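PDB 2GH9: maltose/maltodextrin-binding protein from Thermus thermophilus, which probably serves as a periplasmic receptor for uptake of maltodextrins, and binds the trisaccharide maltotriose. Local coordinates for residues A145-Y151 / A226-L231; K343-W348 / M370-I374. One frame throughout, in Å; residues are numbered along the deposited sequence.

Interactions 1 and 2 both belong to the lobe built round the four-stranded sheet of this two-lobed periplasmic binding protein, and they follow one another in series along the chain. Their centres are 29 Å apart and their nearest atoms about 10 Å apart, so neither touches the other. Interaction 1 pairs the edge strand of that sheet with its parallel neighbour; interaction 2 packs two helices near the C-terminus. They differ in relation to the sugar. Trp345 of interaction 2 lies directly against a glucose unit, whereas the side chain of Tyr151, in interaction 1, remains about 10 Å from a bound glucose.

Interaction 1: A145-Y151 / A226-L231; sequences ATFGFLY and ALAMIL
Leu227 forms the apolar centre. With chi1 t and chi2 p, its CD1 sits 3.5 Å from Phe147 CB and 3.7 Å from Leu150 CG, all three side chains leaving on one face. Phe149 and Met229 occupy the other, with Phe149 CD1 4.1 Å from Met229 CB; Phe149 (chi1 t) also brings CE1 to 4.0 Å from Leu231 CB. At the far end Tyr151 CD2 meets Leu231 CD2 at 3.7 Å.

Segments 145-151 and 226-231 run parallel, 14° apart, in the register Phe147-Leu227, Gly148-Ala228, Phe149-Met229. Both turn a corner at the paired residues Gly148 (phi/psi -83/-39) and Ala228 (-64/-50), whose CA atoms are 4.7 Å apart; Phe147 and Leu227 before the corner, and Phe149, Leu150, Met229 and Ile230 after it, are extended. Before the corner Phe147 N donates to Ala226 O (2.9 Å) and Ala228 N to Phe147 O (2.9 Å), both nearly straight. A weak bond, Met229 N to Gly148 O (3.0 Å, 121°), spans the corner, and Leu150 N to Met229 O (3.2 Å) follows. Beyond it the strands part, and Leu150 O takes a CA-H contact from Ile230 CA at 3.3 Å.

Such parallel pairing characterises the alpha/beta lobes of periplasmic binding proteins. Strand 149-150 is outermost, while 227-232 also pairs antiparallel with 116-120; helix 131-141 covers the Phe149-Met229 face and helix 215-224 the Leu150-Leu227 face.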
# COMPACT_ATOMS: atom_id res chain seq x y z
N ALA A 145 10.63 27.23 6.66
CA ALA A 145 9.35 26.76 6.07
C ALA A 145 9.49 25.59 5.07
O ALA A 145 8.49 25.15 4.49
CB ALA A 145 8.61 27.93 5.41
N THR A 146 10.71 25.09 4.88
CA THR A 146 11.00 24.02 3.91
C THR A 146 11.47 22.77 4.64
O THR A 146 12.07 22.84 5.72
CB THR A 146 12.08 24.49 2.91
OG1 THR A 146 11.57 25.60 2.16
CG2 THR A 146 12.48 23.39 1.96
N PHE A 147 11.17 21.61 4.05
CA PHE A 147 11.54 20.33 4.66
C PHE A 147 12.35 19.50 3.67
O PHE A 147 12.05 19.47 2.47
CB PHE A 147 10.29 19.57 5.09
CG PHE A 147 9.54 20.23 6.21
CD1 PHE A 147 9.86 19.95 7.54
CD2 PHE A 147 8.49 21.11 5.94
CE1 PHE A 147 9.16 20.56 8.58
CE2 PHE A 147 7.79 21.72 6.98
CZ PHE A 147 8.13 21.43 8.30
N GLY A 148 13.38 18.83 4.17
CA GLY A 148 14.18 17.94 3.32
C GLY A 148 13.55 16.56 3.17
O GLY A 148 13.61 15.96 2.10
N PHE A 149 12.98 16.05 4.27
CA PHE A 149 12.35 14.74 4.30
C PHE A 149 11.23 14.60 5.33
O PHE A 149 11.40 14.89 6.52
CB PHE A 149 13.39 13.63 4.55
CG PHE A 149 12.78 12.28 4.69
CD1 PHE A 149 12.16 11.66 3.60
CD2 PHE A 149 12.82 11.61 5.91
CE1 PHE A 149 11.59 10.42 3.75
CE2 PHE A 149 12.25 10.35 6.03
CZ PHE A 149 11.64 9.77 4.95
N LEU A 150 10.08 14.13 4.85
CA LEU A 150 8.94 13.89 5.68
C LEU A 150 8.24 12.62 5.21
O LEU A 150 8.32 12.26 4.04
CB LEU A 150 7.96 15.07 5.63
CG LEU A 150 8.38 16.41 6.27
CD1 LEU A 150 7.24 17.46 6.10
CD2 LEU A 150 8.74 16.19 7.74
N TYR A 151 7.58 11.95 6.14
CA TYR A 151 6.75 10.77 5.82
C TYR A 151 5.83 10.43 6.99
O TYR A 151 5.99 10.97 8.09
CB TYR A 151 7.63 9.55 5.42
CG TYR A 151 8.18 8.72 6.56
CD1 TYR A 151 9.12 9.24 7.43
CD2 TYR A 151 7.79 7.39 6.74
CE1 TYR A 151 9.62 8.50 8.47
CE2 TYR A 151 8.29 6.62 7.79
CZ TYR A 151 9.22 7.20 8.65
OH TYR A 151 9.77 6.51 9.69
N ALA A 226 6.86 22.39 -0.86
CA ALA A 226 7.71 22.74 0.29
C ALA A 226 8.64 21.59 0.76
O ALA A 226 9.43 21.78 1.70
CB ALA A 226 6.84 23.23 1.43
N LEU A 227 8.56 20.43 0.10
CA LEU A 227 9.21 19.20 0.58
C LEU A 227 10.06 18.49 -0.47
O LEU A 227 9.57 18.05 -1.51
CB LEU A 227 8.18 18.24 1.17
CG LEU A 227 8.68 16.88 1.70
CD1 LEU A 227 9.66 17.01 2.85
CD2 LEU A 227 7.49 16.01 2.07
N ALA A 228 11.35 18.37 -0.15
CA ALA A 228 12.33 17.80 -1.05
C ALA A 228 12.08 16.31 -1.35
O ALA A 228 12.09 15.90 -2.51
CB ALA A 228 13.75 17.97 -0.43
N MET A 229 11.88 15.54 -0.29
CA MET A 229 11.78 14.08 -0.38
C MET A 229 10.65 13.56 0.51
O MET A 229 10.45 14.02 1.63
CB MET A 229 13.11 13.43 0.02
CG MET A 229 14.20 13.63 -1.02
SD MET A 229 15.90 13.15 -0.61
CE MET A 229 16.35 14.43 0.58
N ILE A 230 9.90 12.59 -0.01
CA ILE A 230 8.89 11.89 0.76
C ILE A 230 9.04 10.38 0.56
O ILE A 230 9.47 9.93 -0.48
CB ILE A 230 7.45 12.36 0.35
CG1 ILE A 230 6.41 11.95 1.38
CG2 ILE A 230 7.11 11.88 -1.08
CD1 ILE A 230 4.96 12.44 1.06
N LEU A 231 8.69 9.62 1.57
CA LEU A 231 8.51 8.19 1.46
C LEU A 231 7.00 7.99 1.26
O LEU A 231 6.21 8.19 2.18
CB LEU A 231 9.01 7.48 2.72
CG LEU A 231 8.96 5.95 2.72
CD1 LEU A 231 9.82 5.31 1.60
CD2 LEU A 231 9.36 5.40 4.08

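Interaction 2: K343-W348 / M370-I374; sequences KVWGPW and MVAEI. With GLC (alpha-D-glucopyranose), chain B.
Helix 341-357 supplies Trp345 to the glycan pocket, and this contact joins that helix, on its side away from the sugar, to helix 363-378. Trp345 (chi1 m) presents one ring face to the glucose: C4 of GLC lies over the pyrrole ring, 3.7 Å from Trp345 NE1, with its hydrogen directed inward. This is aromatic-sugar CH-pi stacking, a hallmark of carbohydrate-binding sites. Trp345 NE1 is 3.6 Å from GLC O3 and makes a weak hydrogen bond to Asp65, which also binds this glucose.

The segment axes approach to 9.0 Å and are nearly antiparallel, 150° between N-to-C directions. Pro347 faces Met370 (CA-CA 5.5 Å) and Val344 faces Ile374 (5.9 Å). Pro347 and Ile374 bury the most surface: Pro347 CB lies 3.8 Å from Ile374 CG1 and 3.5 Å from Glu373 OE1, and Pro347 O lies 3.5 Å from Met370 CG. One turn earlier, Val344 CG1 meets Ile374 CD1 at 3.9 Å, with Ile374 in the m,t rotamer. Met370, t,t with chi3 p, extends its SD to 4.0 Å from Trp348 CD1, an oblique Met-aromatic contact 4.8 Å from the five-membered ring centroid. Helix 343-348 is kinked where the N atoms of Gly346 and Pro347 lack bonds to the preceding turn, yet Trp348 N still bonds Val344 O (3.0 Å). Ile374 N likewise bonds Met370 O (3.0 Å).

Further in, Trp348 and Trp345 both rest on helix 156-166, Trp348 edge-to-face with Phe163, while Ile374 touches Leu185 of a loop.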
# COMPACT_ATOMS: atom_id res chain seq x y z
N LYS A 343 -4.75 -8.45 12.72
CA LYS A 343 -4.37 -8.32 14.14
C LYS A 343 -3.03 -7.60 14.37
O LYS A 343 -2.82 -7.02 15.43
CB LYS A 343 -4.32 -9.70 14.81
CG LYS A 343 -5.67 -10.29 15.22
CD LYS A 343 -6.22 -11.28 14.20
CE LYS A 343 -7.26 -12.24 14.82
NZ LYS A 343 -7.79 -13.19 13.78
N VAL A 344 -2.13 -7.64 13.39
CA VAL A 344 -0.75 -7.14 13.59
C VAL A 344 -0.62 -5.61 13.50
O VAL A 344 0.08 -5.01 14.30
CB VAL A 344 0.23 -7.82 12.62
CG1 VAL A 344 1.65 -7.20 12.74
CG2 VAL A 344 0.28 -9.32 12.90
N TRP A 345 -1.33 -5.00 12.56
CA TRP A 345 -1.15 -3.58 12.25
C TRP A 345 -1.34 -2.65 13.46
O TRP A 345 -0.61 -1.67 13.64
CB TRP A 345 -2.12 -3.14 11.14
CG TRP A 345 -1.99 -3.85 9.81
CD1 TRP A 345 -2.96 -4.57 9.18
CD2 TRP A 345 -0.86 -3.83 8.91
NE1 TRP A 345 -2.51 -5.02 7.98
CE2 TRP A 345 -1.23 -4.59 7.78
CE3 TRP A 345 0.41 -3.26 8.96
CZ2 TRP A 345 -0.37 -4.79 6.70
CZ3 TRP A 345 1.27 -3.47 7.90
CH2 TRP A 345 0.87 -4.23 6.78
N GLY A 346 -2.37 -2.92 14.26
CA GLY A 346 -2.68 -2.06 15.40
C GLY A 346 -1.55 -1.97 16.42
O GLY A 346 -1.01 -0.89 16.64
N PRO A 347 -1.21 -3.11 17.06
CA PRO A 347 -0.09 -3.12 18.02
C PRO A 347 1.26 -2.73 17.40
O PRO A 347 2.10 -2.14 18.09
CB PRO A 347 -0.05 -4.57 18.50
CG PRO A 347 -1.44 -5.11 18.23
CD PRO A 347 -1.84 -4.43 16.95
N TRP A 348 1.46 -3.07 16.12
CA TRP A 348 2.70 -2.71 15.41
C TRP A 348 2.84 -1.21 15.31
O TRP A 348 3.90 -0.67 15.61
CB TRP A 348 2.73 -3.36 14.02
CG TRP A 348 4.02 -3.25 13.25
CD1 TRP A 348 5.21 -2.72 13.67
CD2 TRP A 348 4.24 -3.75 11.93
NE1 TRP A 348 6.16 -2.84 12.68
CE2 TRP A 348 5.60 -3.48 11.61
CE3 TRP A 348 3.44 -4.39 10.99
CZ2 TRP A 348 6.14 -3.82 10.38
CZ3 TRP A 348 3.98 -4.74 9.79
CH2 TRP A 348 5.32 -4.45 9.48
N MET A 370 4.49 -5.22 22.28
CA MET A 370 3.93 -5.36 20.94
C MET A 370 3.75 -6.83 20.59
O MET A 370 2.65 -7.26 20.22
CB MET A 370 4.85 -4.70 19.90
CG MET A 370 4.39 -4.83 18.43
SD MET A 370 5.71 -4.37 17.28
CE MET A 370 6.54 -5.93 17.01
N VAL A 371 4.84 -7.58 20.71
CA VAL A 371 4.84 -9.03 20.47
C VAL A 371 3.82 -9.77 21.36
O VAL A 371 3.13 -10.70 20.89
CB VAL A 371 6.26 -9.62 20.72
CG1 VAL A 371 6.22 -11.15 20.74
CG2 VAL A 371 7.26 -9.12 19.66
N ALA A 372 3.73 -9.36 22.63
CA ALA A 372 2.77 -9.94 23.58
C ALA A 372 1.32 -9.68 23.17
O ALA A 372 0.52 -10.61 23.11
CB ALA A 372 3.02 -9.40 24.97
N GLU A 373 1.01 -8.42 22.88
CA GLU A 373 -0.30 -7.99 22.35
C GLU A 373 -0.75 -8.70 21.08
O GLU A 373 -1.92 -9.08 20.96
CB GLU A 373 -0.28 -6.49 22.06
CG GLU A 373 -0.31 -5.61 23.29
CD GLU A 373 -0.33 -4.13 22.97
OE1 GLU A 373 -0.75 -3.74 21.84
OE2 GLU A 373 0.06 -3.33 23.85
N ILE A 374 0.17 -8.86 20.13
CA ILE A 374 -0.10 -9.59 18.88
C ILE A 374 -0.35 -11.08 19.13
O ILE A 374 -1.27 -11.65 18.55
CB ILE A 374 1.05 -9.43 17.83
CG1 ILE A 374 1.10 -7.98 17.31
CG2 ILE A 374 0.87 -10.37 16.67
CD1 ILE A 374 2.37 -7.65 16.54
C1 GLC B . -1.67 -1.01 4.61
C2 GLC B . -2.62 -2.19 4.65
C3 GLC B . -3.76 -1.93 5.62
C4 GLC B . -3.18 -1.55 6.98
C5 GLC B . -2.20 -0.37 6.88
C6 GLC B . -1.51 -0.05 8.22
O2 GLC B . -3.14 -2.46 3.33
O3 GLC B . -4.57 -3.10 5.74
O4 GLC B . -4.28 -1.24 7.84
O5 GLC B . -1.18 -0.68 5.93
O6 GLC B . -1.00 1.29 8.17